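Local coordinates for protein acireductone dioxygenase (Bacillus anthracis, PDB 4QGL) that probably catalyses the metal-dependent reaction of oxygen with the acireductone of the methionine salvage pathway, giving different products with iron and with nickel, at residues A6-H11 with V21-F26; A73-K78 with T106-R111; P44-N49 with K57-A62; N91-L96 with D154-V159; A121-G124 with T128-D131. One frame throughout, in Å; residues are numbered along the deposited sequence.

Contact 1: A6-H11 with V21-F26; sequences AQIRIH and VKVSKF
I8 and V23 are the main aliphatic pair where strand 7-10 receives helix 20-29, and the isoleucine can be followed outward from its branch point. From CB, which points toward the helix, two arms diverge. CG2 stands anti to the backbone N and runs to the F26 ring, ending 4.0 Å from F26 CE2. The other arm begins beside the backbone N (chi1 -67°), its CG1 lying 4.2 Å from F26 CD2. Its tip, CD1, reaches in between the two helix residues: V23 CG1 is 4.1 Å away, V23 O is 4.0 Å away, and on its other flank lies the phenyl ring. The modelled distance from this methyl to the ring is implausibly short, so no weight can be put on it. V23 also turns both of its methyls to the strand backbone, with CG1 3.8 Å from A6 O. F26 and V23 lie three positions apart on the helix, and both direct their CB toward the strand. Beyond the pair, F26 meets F130 edge-to-face, and I8 also packs on F130, which belongs to the next strand of the sheet. V23 touches I17 on the strand just before the helix. No hydrogen bond links the two segments, which implies that helix and sheet are held here by apolar packing of I8 against V23 and F26.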
# COMPACT_ATOMS: atom_id res chain seq x y z
N ALA A 6 10.67 0.91 -1.52
CA ALA A 6 10.32 0.28 -0.25
C ALA A 6 11.52 -0.28 0.50
O ALA A 6 12.48 -0.77 -0.11
CB ALA A 6 9.28 -0.81 -0.45
N GLN A 7 11.44 -0.23 1.82
CA GLN A 7 12.41 -0.88 2.68
C GLN A 7 11.73 -1.78 3.71
O GLN A 7 10.54 -1.63 3.99
CB GLN A 7 13.28 0.18 3.33
CG GLN A 7 13.90 1.06 2.27
CD GLN A 7 15.00 1.93 2.80
OE1 GLN A 7 15.01 2.32 3.97
NE2 GLN A 7 15.94 2.25 1.94
N ILE A 8 12.50 -2.71 4.26
CA ILE A 8 11.99 -3.67 5.20
C ILE A 8 12.72 -3.55 6.50
O ILE A 8 13.92 -3.42 6.51
CB ILE A 8 12.15 -5.10 4.69
CG1 ILE A 8 11.26 -5.30 3.47
CG2 ILE A 8 11.80 -6.11 5.79
CD1 ILE A 8 11.83 -6.31 2.55
N ARG A 9 11.95 -3.60 7.58
CA ARG A 9 12.46 -3.71 8.94
C ARG A 9 11.92 -4.98 9.60
O ARG A 9 10.72 -5.13 9.74
CB ARG A 9 12.02 -2.51 9.75
CG ARG A 9 12.98 -2.13 10.86
CD ARG A 9 12.46 -2.54 12.22
NE ARG A 9 11.12 -2.01 12.42
CZ ARG A 9 10.27 -2.42 13.36
NH1 ARG A 9 9.05 -1.89 13.42
NH2 ARG A 9 10.63 -3.35 14.26
N ILE A 10 12.79 -5.90 9.97
CA ILE A 10 12.38 -7.15 10.58
C ILE A 10 12.18 -6.91 12.06
O ILE A 10 12.97 -6.24 12.67
CB ILE A 10 13.41 -8.26 10.31
CG1 ILE A 10 13.46 -8.54 8.80
CG2 ILE A 10 13.04 -9.55 11.02
CD1 ILE A 10 14.81 -8.20 8.22
N HIS A 11 11.10 -7.46 12.63
CA HIS A 11 10.58 -7.03 13.95
C HIS A 11 11.35 -7.34 15.22
O HIS A 11 11.54 -6.44 16.05
CB HIS A 11 9.16 -7.51 14.16
CG HIS A 11 8.16 -6.58 13.59
ND1 HIS A 11 6.95 -6.33 14.19
CD2 HIS A 11 8.22 -5.79 12.50
CE1 HIS A 11 6.29 -5.45 13.47
NE2 HIS A 11 7.03 -5.11 12.44
N VAL A 21 17.59 -4.93 -4.97
CA VAL A 21 17.51 -6.31 -5.35
C VAL A 21 17.14 -7.25 -4.18
O VAL A 21 16.35 -8.19 -4.37
CB VAL A 21 18.84 -6.72 -5.99
CG1 VAL A 21 18.99 -8.24 -6.05
CG2 VAL A 21 18.97 -6.07 -7.36
N LYS A 22 17.70 -7.00 -2.99
CA LYS A 22 17.46 -7.87 -1.85
C LYS A 22 16.08 -7.68 -1.30
O LYS A 22 15.46 -8.62 -0.82
CB LYS A 22 18.45 -7.62 -0.73
CG LYS A 22 19.87 -7.44 -1.23
CD LYS A 22 20.87 -8.31 -0.50
CE LYS A 22 22.16 -7.53 -0.24
NZ LYS A 22 23.11 -8.29 0.64
N VAL A 23 15.60 -6.45 -1.38
CA VAL A 23 14.26 -6.16 -0.93
C VAL A 23 13.25 -6.97 -1.74
O VAL A 23 12.41 -7.66 -1.19
CB VAL A 23 13.94 -4.66 -1.05
CG1 VAL A 23 12.43 -4.40 -1.05
CG2 VAL A 23 14.63 -3.90 0.07
N SER A 24 13.36 -6.88 -3.05
CA SER A 24 12.39 -7.53 -3.92
C SER A 24 12.57 -9.04 -3.83
O SER A 24 11.58 -9.75 -3.78
CB SER A 24 12.47 -7.00 -5.37
OG SER A 24 13.74 -7.22 -5.97
N LYS A 25 13.80 -9.52 -3.77
CA LYS A 25 14.01 -10.94 -3.50
C LYS A 25 13.35 -11.41 -2.21
O LYS A 25 12.69 -12.45 -2.21
CB LYS A 25 15.49 -11.28 -3.50
CG LYS A 25 15.98 -11.51 -4.92
CD LYS A 25 17.48 -11.65 -4.97
CE LYS A 25 17.94 -11.98 -6.38
NZ LYS A 25 19.42 -11.87 -6.49
N PHE A 26 13.50 -10.61 -1.15
CA PHE A 26 12.87 -10.92 0.14
C PHE A 26 11.34 -10.95 0.05
O PHE A 26 10.71 -11.89 0.51
CB PHE A 26 13.36 -9.95 1.21
CG PHE A 26 12.70 -10.13 2.52
CD1 PHE A 26 13.22 -11.02 3.45
CD2 PHE A 26 11.56 -9.43 2.83
CE1 PHE A 26 12.61 -11.19 4.69
CE2 PHE A 26 10.94 -9.61 4.04
CZ PHE A 26 11.47 -10.49 4.98

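Contact 2: A73-K78 with T106-R111; sequences ARRGYK and TDDEVR. With CD (cadmium ion), chain B.
Y77 and D108 meet through a direct hydrogen bond: over 2.8 Å, Y77 OH donates to the anti lone pair of D108 OD2, the one facing away from OD1. D108 OD2 lies at the edge of the tyrosine ring, near its plane, while the ring and the carboxylate are turned 74° apart. R75 approaches the same oxygen at about a right angle to the aspartate. Its NH1 lies 3.2 Å from D108 OD2 in a salt bridge whose hydrogen bond is weak. V110 CG2 packs at a slant to the ring, 3.5 Å from Y77 CZ. The chain bend at chi2 (-71°) carries the guanidinium of R75 round from the end of helix 65-75, and G76 then leaves the helix with positive phi. This joins the end of helix 65-75 to the residue just before strand 109-113, a strand of the cupin fold. D108 is predicted to have a possible role in transmitting local conformational changes, and its second oxygen, OD1, accepts from E144 N; Y77 OH also has S141 OG as a partner. The next residue, E109, turns the opposite way, so that OE1 binds a cadmium ion at 2.3 Å with H103, H105, H148 and a water. OE2 is a ligand of a further cadmium ion. R111, predicted to be important for generating the substrate dianion, sends NH1 back to V110 O at 2.7 Å.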
# COMPACT_ATOMS: atom_id res chain seq x y z
N ALA A 73 -4.92 -7.65 -14.78
CA ALA A 73 -5.02 -8.84 -15.66
C ALA A 73 -4.08 -9.96 -15.24
O ALA A 73 -4.45 -11.11 -15.31
CB ALA A 73 -4.76 -8.47 -17.12
N ARG A 74 -2.86 -9.61 -14.86
CA ARG A 74 -1.87 -10.57 -14.35
C ARG A 74 -2.42 -11.31 -13.12
O ARG A 74 -2.36 -12.52 -13.04
CB ARG A 74 -0.55 -9.84 -14.01
CG ARG A 74 0.64 -10.72 -13.58
CD ARG A 74 1.97 -9.94 -13.47
NE ARG A 74 2.17 -9.10 -14.66
CZ ARG A 74 2.33 -7.77 -14.67
NH1 ARG A 74 2.46 -7.14 -15.84
NH2 ARG A 74 2.38 -7.06 -13.54
N ARG A 75 -3.01 -10.55 -12.19
CA ARG A 75 -3.43 -11.09 -10.91
C ARG A 75 -4.95 -11.31 -10.71
O ARG A 75 -5.35 -11.83 -9.67
CB ARG A 75 -2.90 -10.19 -9.79
CG ARG A 75 -1.47 -10.51 -9.34
CD ARG A 75 -1.44 -11.83 -8.57
NE ARG A 75 -0.12 -12.12 -8.02
CZ ARG A 75 0.25 -11.90 -6.75
NH1 ARG A 75 -0.60 -11.38 -5.87
NH2 ARG A 75 1.48 -12.21 -6.38
N GLY A 76 -5.79 -10.91 -11.67
CA GLY A 76 -7.23 -11.14 -11.55
C GLY A 76 -8.06 -10.16 -10.74
O GLY A 76 -9.08 -10.53 -10.20
N TYR A 77 -7.67 -8.89 -10.69
CA TYR A 77 -8.47 -7.87 -9.98
C TYR A 77 -9.50 -7.22 -10.90
O TYR A 77 -9.40 -7.35 -12.11
CB TYR A 77 -7.54 -6.80 -9.34
CG TYR A 77 -6.41 -7.40 -8.53
CD1 TYR A 77 -6.65 -8.50 -7.72
CD2 TYR A 77 -5.13 -6.90 -8.60
CE1 TYR A 77 -5.64 -9.08 -6.97
CE2 TYR A 77 -4.10 -7.48 -7.86
CZ TYR A 77 -4.35 -8.57 -7.03
OH TYR A 77 -3.34 -9.15 -6.27
N LYS A 78 -10.48 -6.50 -10.34
CA LYS A 78 -11.62 -5.95 -11.09
C LYS A 78 -11.87 -4.44 -10.95
O LYS A 78 -12.09 -3.75 -11.94
CB LYS A 78 -12.91 -6.66 -10.70
CG LYS A 78 -12.77 -8.16 -10.63
CD LYS A 78 -14.08 -8.90 -10.90
CE LYS A 78 -13.78 -10.39 -11.09
NZ LYS A 78 -14.99 -11.17 -11.45
N THR A 106 -9.77 -12.71 2.86
CA THR A 106 -9.88 -13.82 1.90
C THR A 106 -9.53 -13.49 0.45
O THR A 106 -9.50 -14.39 -0.39
CB THR A 106 -11.29 -14.39 1.86
OG1 THR A 106 -12.21 -13.31 1.70
CG2 THR A 106 -11.57 -15.17 3.15
N ASP A 107 -9.31 -12.22 0.15
CA ASP A 107 -8.68 -11.79 -1.10
C ASP A 107 -7.40 -10.98 -0.78
O ASP A 107 -7.16 -10.56 0.36
CB ASP A 107 -9.66 -10.96 -1.98
CG ASP A 107 -10.81 -11.81 -2.61
OD1 ASP A 107 -10.61 -13.05 -2.82
OD2 ASP A 107 -11.91 -11.24 -2.89
N ASP A 108 -6.57 -10.82 -1.81
CA ASP A 108 -5.36 -9.99 -1.78
C ASP A 108 -5.72 -8.55 -1.45
O ASP A 108 -6.82 -8.13 -1.77
CB ASP A 108 -4.70 -10.00 -3.17
CG ASP A 108 -4.03 -11.35 -3.52
OD1 ASP A 108 -3.93 -12.26 -2.64
OD2 ASP A 108 -3.57 -11.48 -4.68
N GLU A 109 -4.82 -7.81 -0.79
CA GLU A 109 -4.98 -6.37 -0.54
C GLU A 109 -3.88 -5.58 -1.24
O GLU A 109 -2.71 -5.59 -0.84
CB GLU A 109 -4.93 -6.05 0.96
CG GLU A 109 -5.36 -4.62 1.32
CD GLU A 109 -4.99 -4.28 2.73
OE1 GLU A 109 -4.92 -5.22 3.54
OE2 GLU A 109 -4.75 -3.09 3.06
N VAL A 110 -4.30 -4.83 -2.26
CA VAL A 110 -3.39 -4.17 -3.17
C VAL A 110 -3.50 -2.68 -3.00
O VAL A 110 -4.58 -2.14 -2.95
CB VAL A 110 -3.77 -4.55 -4.59
CG1 VAL A 110 -2.75 -4.06 -5.59
CG2 VAL A 110 -3.95 -6.06 -4.68
N ARG A 111 -2.37 -2.01 -2.88
CA ARG A 111 -2.36 -0.57 -2.69
C ARG A 111 -1.22 -0.00 -3.52
O ARG A 111 -0.17 -0.62 -3.61
CB ARG A 111 -2.14 -0.20 -1.20
CG ARG A 111 -3.29 -0.58 -0.25
CD ARG A 111 -4.59 0.16 -0.58
NE ARG A 111 -5.69 -0.21 0.33
CZ ARG A 111 -6.43 -1.30 0.20
NH1 ARG A 111 -6.24 -2.14 -0.79
NH2 ARG A 111 -7.38 -1.54 1.08
CD CD B . -5.85 -5.14 5.62
O HOH W 1 -4.72 -3.22 6.35

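Contact 3: P44-N49 with K57-A62; sequences PHLNEN and KAEILA
L46 and I60 pair where a short 3-10 turn, 44-46, packs against helix 54-63, which follows it in the chain, a local helix-to-turn packing on the side of the cupin domain. The apolar part rests on one methyl: L46 CD1 lies 3.5 Å from I60 CG1, the two side chains running at a slant to each other. The same methyl also lies against the stem of E59, 4.1 Å from CG, so one methyl touches two successive helix residues, E59 and I60. I60 goes on to touch I161 of strand 158-164, which ties this packing to the sheet behind the helix. The polar part is looser and lies toward the outside. E59 extends its chain fully, with CG anti to the backbone N, and brings its carboxylate to the edge of the H45 ring, the two planes 43° apart. H45 NE2 is 3.6 Å from E59 OE2, too far for a direct hydrogen bond. A water sits 3.2 Å from H45 NE2 and next to E59 OE1, but the latter separation is modelled too short to be trusted in detail. The imidazole also has L46 CG over one of its faces. Just after the turn, N49 folds back on H45 O: its ND2 donates to that oxygen over 2.8 Å, lying in the carbonyl plane, with an N-H...O angle of 163°.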
# COMPACT_ATOMS: atom_id res chain seq x y z
N PRO A 44 2.29 17.58 -11.39
CA PRO A 44 2.69 18.18 -10.12
C PRO A 44 1.55 18.72 -9.25
O PRO A 44 1.66 18.66 -8.02
CB PRO A 44 3.65 19.30 -10.56
CG PRO A 44 4.28 18.74 -11.80
CD PRO A 44 3.13 18.05 -12.50
N HIS A 45 0.47 19.21 -9.86
CA HIS A 45 -0.64 19.70 -9.07
C HIS A 45 -1.30 18.54 -8.34
O HIS A 45 -2.04 18.77 -7.39
CB HIS A 45 -1.65 20.49 -9.89
CG HIS A 45 -2.66 19.64 -10.58
ND1 HIS A 45 -3.93 19.46 -10.09
CD2 HIS A 45 -2.59 18.93 -11.73
CE1 HIS A 45 -4.60 18.67 -10.91
NE2 HIS A 45 -3.81 18.33 -11.91
N LEU A 46 -1.03 17.29 -8.75
CA LEU A 46 -1.48 16.12 -7.95
C LEU A 46 -0.49 15.57 -6.90
O LEU A 46 -0.89 14.73 -6.10
CB LEU A 46 -1.96 14.99 -8.88
CG LEU A 46 -3.20 15.39 -9.64
CD1 LEU A 46 -3.71 14.25 -10.50
CD2 LEU A 46 -4.27 15.87 -8.69
N ASN A 47 0.77 16.02 -6.92
CA ASN A 47 1.76 15.70 -5.89
C ASN A 47 1.41 16.30 -4.51
O ASN A 47 0.99 17.45 -4.41
CB ASN A 47 3.14 16.22 -6.29
CG ASN A 47 4.06 15.13 -6.76
OD1 ASN A 47 5.06 14.82 -6.11
ND2 ASN A 47 3.75 14.55 -7.92
N GLU A 48 1.57 15.49 -3.47
CA GLU A 48 1.24 15.92 -2.13
C GLU A 48 -0.07 16.70 -2.12
O GLU A 48 -0.15 17.80 -1.58
CB GLU A 48 2.38 16.75 -1.53
CG GLU A 48 3.55 15.96 -0.95
CD GLU A 48 3.16 14.60 -0.39
OE1 GLU A 48 2.44 14.53 0.62
OE2 GLU A 48 3.57 13.57 -0.97
N ASN A 49 -1.09 16.12 -2.72
CA ASN A 49 -2.38 16.74 -2.78
C ASN A 49 -3.32 15.83 -2.04
O ASN A 49 -3.51 14.68 -2.43
CB ASN A 49 -2.79 16.89 -4.23
CG ASN A 49 -4.02 17.74 -4.42
OD1 ASN A 49 -4.89 17.79 -3.56
ND2 ASN A 49 -4.10 18.41 -5.55
N LYS A 57 -9.25 12.68 -8.69
CA LYS A 57 -9.30 11.23 -8.56
C LYS A 57 -9.38 10.45 -9.86
O LYS A 57 -8.72 9.43 -10.03
CB LYS A 57 -10.54 10.88 -7.74
CG LYS A 57 -10.23 10.74 -6.27
CD LYS A 57 -11.45 10.28 -5.50
CE LYS A 57 -11.52 11.01 -4.17
NZ LYS A 57 -12.09 10.13 -3.12
N ALA A 58 -10.24 10.92 -10.75
CA ALA A 58 -10.39 10.35 -12.09
C ALA A 58 -9.10 10.49 -12.88
O ALA A 58 -8.73 9.61 -13.63
CB ALA A 58 -11.54 11.03 -12.82
N GLU A 59 -8.43 11.62 -12.70
CA GLU A 59 -7.18 11.88 -13.38
C GLU A 59 -6.05 10.99 -12.94
O GLU A 59 -5.26 10.55 -13.75
CB GLU A 59 -6.75 13.30 -13.10
CG GLU A 59 -5.73 13.81 -14.08
CD GLU A 59 -5.50 15.29 -13.93
OE1 GLU A 59 -4.57 15.80 -14.60
OE2 GLU A 59 -6.22 15.95 -13.13
N ILE A 60 -5.98 10.75 -11.63
CA ILE A 60 -4.98 9.88 -11.04
C ILE A 60 -5.10 8.47 -11.61
O ILE A 60 -4.12 7.88 -12.07
CB ILE A 60 -5.11 9.88 -9.51
CG1 ILE A 60 -4.48 11.16 -8.94
CG2 ILE A 60 -4.43 8.66 -8.89
CD1 ILE A 60 -4.51 11.24 -7.43
N LEU A 61 -6.32 7.95 -11.59
CA LEU A 61 -6.64 6.69 -12.29
C LEU A 61 -6.43 6.70 -13.81
O LEU A 61 -6.18 5.66 -14.41
CB LEU A 61 -8.08 6.30 -12.00
CG LEU A 61 -8.38 5.97 -10.53
CD1 LEU A 61 -9.87 5.72 -10.39
CD2 LEU A 61 -7.55 4.79 -10.05
N ALA A 62 -6.54 7.84 -14.46
CA ALA A 62 -6.17 7.90 -15.85
C ALA A 62 -4.68 7.76 -16.11
O ALA A 62 -4.29 7.14 -17.09
CB ALA A 62 -6.70 9.18 -16.48
O HOH W 2 -3.55 17.97 -15.10

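Contact 4: N91-L96 with D154-V159; sequences NLDELL and DDRQVV
The short helix 92-96 meets the turn leading into strand 158-164, and R156 reaches across to L92, D93 and L96. The arginine has left-handed helical backbone angles (phi 41°, psi 50°) in this turn, and its CB points toward the helix. Its chain bends twice, at chi2 and chi3, and the bends bring the guanidinium to the side chains of those three residues. D93 pairs with the charge: its OD1 lies at the edge of the guanidinium, in plane, 3.4 Å from R156 NH2. This is a salt bridge with no hydrogen bond across it, the carboxylate and guanidinium being turned 46° against each other. The two leucines pack against the same group. L92 CD2 comes to 3.9 Å of R156 NH2, and L96 CD1 comes to 3.9 Å of R156 NH1, each methyl approaching at a slant. L92 and L96 stand one helical turn apart, linked by the backbone bond from L96 N to L92 O at 3.0 Å; L95 N donates to that same carbonyl. Their spacing lets both leucines reach the one guanidinium, with D93 contributing from the more exposed flank. R156 also packs on N87, in the loop before the helix. A salt bridge and aliphatic packing thus converge on one arginine, joining helix 92-96 to the turn before strand 158-164 of the cupin fold.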
# COMPACT_ATOMS: atom_id res chain seq x y z
N ASN A 91 -13.00 11.52 12.12
CA ASN A 91 -12.98 10.11 12.57
C ASN A 91 -11.69 9.35 12.21
O ASN A 91 -11.69 8.12 12.13
CB ASN A 91 -14.19 9.34 12.02
CG ASN A 91 -15.45 10.17 11.98
OD1 ASN A 91 -15.83 10.80 12.95
ND2 ASN A 91 -16.14 10.14 10.85
N LEU A 92 -10.60 10.07 12.03
CA LEU A 92 -9.38 9.40 11.64
C LEU A 92 -9.09 8.27 12.61
O LEU A 92 -8.90 7.14 12.19
CB LEU A 92 -8.21 10.37 11.62
CG LEU A 92 -6.86 9.81 11.18
CD1 LEU A 92 -6.92 9.17 9.80
CD2 LEU A 92 -5.83 10.93 11.21
N ASP A 93 -9.09 8.62 13.90
CA ASP A 93 -8.74 7.69 14.99
C ASP A 93 -9.61 6.47 15.01
O ASP A 93 -9.15 5.34 15.17
CB ASP A 93 -8.93 8.39 16.34
CG ASP A 93 -7.86 9.43 16.62
OD1 ASP A 93 -6.76 9.33 16.00
OD2 ASP A 93 -8.12 10.33 17.48
N GLU A 94 -10.90 6.72 14.86
CA GLU A 94 -11.89 5.68 14.94
C GLU A 94 -11.98 4.87 13.64
O GLU A 94 -12.70 3.90 13.58
CB GLU A 94 -13.23 6.31 15.28
CG GLU A 94 -13.29 6.95 16.67
CD GLU A 94 -13.00 8.45 16.70
OE1 GLU A 94 -12.34 8.97 15.77
OE2 GLU A 94 -13.44 9.12 17.66
N LEU A 95 -11.23 5.27 12.62
CA LEU A 95 -11.13 4.54 11.36
C LEU A 95 -9.92 3.60 11.37
O LEU A 95 -10.05 2.41 11.16
CB LEU A 95 -11.05 5.57 10.22
CG LEU A 95 -10.87 5.18 8.75
CD1 LEU A 95 -9.40 5.08 8.38
CD2 LEU A 95 -11.60 3.88 8.40
N LEU A 96 -8.77 4.18 11.66
CA LEU A 96 -7.45 3.53 11.69
C LEU A 96 -7.31 2.35 12.65
O LEU A 96 -6.57 1.39 12.38
CB LEU A 96 -6.42 4.56 12.11
CG LEU A 96 -6.13 5.63 11.07
CD1 LEU A 96 -5.29 6.72 11.72
CD2 LEU A 96 -5.44 5.05 9.84
N ASP A 154 4.76 9.26 10.67
CA ASP A 154 4.65 10.38 11.58
C ASP A 154 4.13 11.63 10.88
O ASP A 154 3.79 12.58 11.52
CB ASP A 154 6.01 10.60 12.28
CG ASP A 154 6.49 9.33 13.04
OD1 ASP A 154 5.68 8.39 13.15
OD2 ASP A 154 7.67 9.23 13.50
N ASP A 155 4.02 11.60 9.55
CA ASP A 155 3.35 12.67 8.83
C ASP A 155 1.84 12.43 8.79
O ASP A 155 1.09 13.31 8.33
CB ASP A 155 3.95 12.89 7.42
CG ASP A 155 3.94 11.63 6.55
OD1 ASP A 155 4.15 10.52 7.13
OD2 ASP A 155 3.70 11.73 5.29
N ARG A 156 1.41 11.26 9.29
CA ARG A 156 -0.02 10.89 9.38
C ARG A 156 -0.85 11.31 8.13
O ARG A 156 -1.91 11.90 8.26
CB ARG A 156 -0.68 11.47 10.66
CG ARG A 156 -0.01 11.14 12.00
CD ARG A 156 -0.58 9.87 12.63
NE ARG A 156 -1.93 10.09 13.19
CZ ARG A 156 -2.69 9.13 13.73
NH1 ARG A 156 -2.26 7.87 13.80
NH2 ARG A 156 -3.90 9.42 14.20
N GLN A 157 -0.38 10.97 6.94
CA GLN A 157 -1.13 11.26 5.73
C GLN A 157 -0.73 10.32 4.59
O GLN A 157 0.44 10.03 4.38
CB GLN A 157 -0.93 12.70 5.31
CG GLN A 157 0.50 12.98 4.94
CD GLN A 157 0.76 14.43 4.76
OE1 GLN A 157 -0.16 15.23 4.82
NE2 GLN A 157 2.02 14.79 4.54
N VAL A 158 -1.72 9.84 3.86
CA VAL A 158 -1.45 9.01 2.71
C VAL A 158 -2.52 9.21 1.65
O VAL A 158 -3.71 9.41 1.96
CB VAL A 158 -1.29 7.53 3.14
CG1 VAL A 158 -2.62 6.84 3.34
CG2 VAL A 158 -0.49 6.77 2.12
N VAL A 159 -2.08 9.18 0.39
CA VAL A 159 -2.99 9.02 -0.77
C VAL A 159 -2.63 7.74 -1.51
O VAL A 159 -1.47 7.52 -1.77
CB VAL A 159 -2.92 10.19 -1.75
CG1 VAL A 159 -3.82 9.92 -2.94
CG2 VAL A 159 -3.40 11.47 -1.11

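Contact 5: A121-G124 with T128-D131; sequences AIEG and TFFD
F130 and I122 face each other across a pair of antiparallel strands, with the phenylalanine ring turned over the isoleucine. I122 CB lies 4.2 Å from the F130 ring centroid, 27° off its normal, in a CH-pi contact, and I122 O stands over the same ring toward its rim. CG of F130 sits in the crowded position between the backbone N and the carbonyl carbon (chi1 63°), which swings the ring across to the neighbouring strand. The ring edge meets the backbone of G124, whose CA is 4.0 Å from F130 CE1. On the other side of the sheet the pattern recurs with F129: E123 CB lies over its face, 3.9 Å from the centroid and 21° off the normal. A121 fits beside this ring as well, CB to F129 CD2 being 4.2 Å. The two strands, 116-123 and 129-134, form a beta hairpin in one of the two sheets of the cupin fold. I122 and F130 are a hydrogen-bonded pair, exchanging N-H...O bonds of 2.8 Å from I122 N to F130 O and from F130 N to I122 O. E123 with F129 and A121 with D131 are non-hydrogen-bonded pairs. Near the turn, G124 N donates to T128 O at 2.8 Å. D131 has its polar partners elsewhere, in R9 and H11, while I122 touches H148, a ligand of the cadmium ion that E109 also binds.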
# COMPACT_ATOMS: atom_id res chain seq x y z
N ALA A 121 2.61 -4.14 8.13
CA ALA A 121 3.33 -5.08 8.99
C ALA A 121 2.83 -6.49 8.70
O ALA A 121 1.68 -6.81 9.01
CB ALA A 121 3.11 -4.74 10.47
N ILE A 122 3.69 -7.34 8.16
CA ILE A 122 3.25 -8.63 7.63
C ILE A 122 3.94 -9.76 8.35
O ILE A 122 5.16 -9.73 8.61
CB ILE A 122 3.46 -8.71 6.10
CG1 ILE A 122 2.66 -7.61 5.41
CG2 ILE A 122 2.97 -10.05 5.55
CD1 ILE A 122 3.30 -7.07 4.15
N GLU A 123 3.14 -10.75 8.72
CA GLU A 123 3.64 -11.94 9.41
C GLU A 123 4.28 -12.78 8.34
O GLU A 123 3.60 -13.22 7.41
CB GLU A 123 2.51 -12.71 10.09
CG GLU A 123 2.94 -13.94 10.87
CD GLU A 123 1.76 -14.59 11.61
OE1 GLU A 123 0.78 -15.02 10.94
OE2 GLU A 123 1.76 -14.67 12.88
N GLY A 124 5.58 -12.97 8.45
CA GLY A 124 6.33 -13.79 7.51
C GLY A 124 6.05 -15.26 7.71
O GLY A 124 5.62 -15.70 8.77
N THR A 128 7.81 -14.48 11.98
CA THR A 128 8.23 -13.16 12.36
C THR A 128 7.66 -12.05 11.49
O THR A 128 7.58 -12.14 10.26
CB THR A 128 9.76 -13.09 12.33
OG1 THR A 128 10.29 -14.24 13.00
CG2 THR A 128 10.27 -11.84 13.02
N PHE A 129 7.29 -10.97 12.15
CA PHE A 129 6.69 -9.83 11.50
C PHE A 129 7.76 -9.00 10.85
O PHE A 129 8.85 -8.88 11.42
CB PHE A 129 5.91 -9.00 12.50
CG PHE A 129 4.47 -9.39 12.59
CD1 PHE A 129 4.09 -10.48 13.36
CD2 PHE A 129 3.50 -8.70 11.86
CE1 PHE A 129 2.77 -10.86 13.40
CE2 PHE A 129 2.18 -9.07 11.90
CZ PHE A 129 1.81 -10.14 12.67
N PHE A 130 7.46 -8.47 9.67
CA PHE A 130 8.34 -7.50 9.08
C PHE A 130 7.50 -6.33 8.60
O PHE A 130 6.30 -6.46 8.40
CB PHE A 130 9.17 -8.11 7.96
CG PHE A 130 8.35 -8.61 6.80
CD1 PHE A 130 8.00 -9.96 6.70
CD2 PHE A 130 7.94 -7.75 5.80
CE1 PHE A 130 7.24 -10.42 5.66
CE2 PHE A 130 7.20 -8.21 4.73
CZ PHE A 130 6.84 -9.55 4.67
N ASP A 131 8.13 -5.16 8.49
CA ASP A 131 7.48 -3.96 8.00
C ASP A 131 7.83 -3.84 6.55
O ASP A 131 8.93 -4.15 6.15
CB ASP A 131 8.06 -2.69 8.66
CG ASP A 131 7.57 -2.46 10.08
OD1 ASP A 131 6.61 -3.12 10.53
OD2 ASP A 131 8.19 -1.58 10.75

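Overall arrangement
Contacts 1 and 5 are directly joined, because strands 7-10 and 129-134 are neighbours in one sheet: R9 NH1 lies 2.8 Å from D131 OD2 in a salt bridge, and H11 NE2 is 2.8 Å from D131 OD1. Contacts 2 and 4 share the other sheet, where strands 109-113 and 158-164 lie side by side, yet their nearest atoms stay about 8 Å apart. Contact 3 touches contact 4, N49 O lying 3.5 Å from V159 CG2, and its centre is about 31 Å from that of contact 5. The cadmium ion held by H103, H105, E109 and H148 belongs to contact 2 through E109. L96 of contact 4 and I122 of contact 5 each have side chains about 9 Å from a bound cadmium.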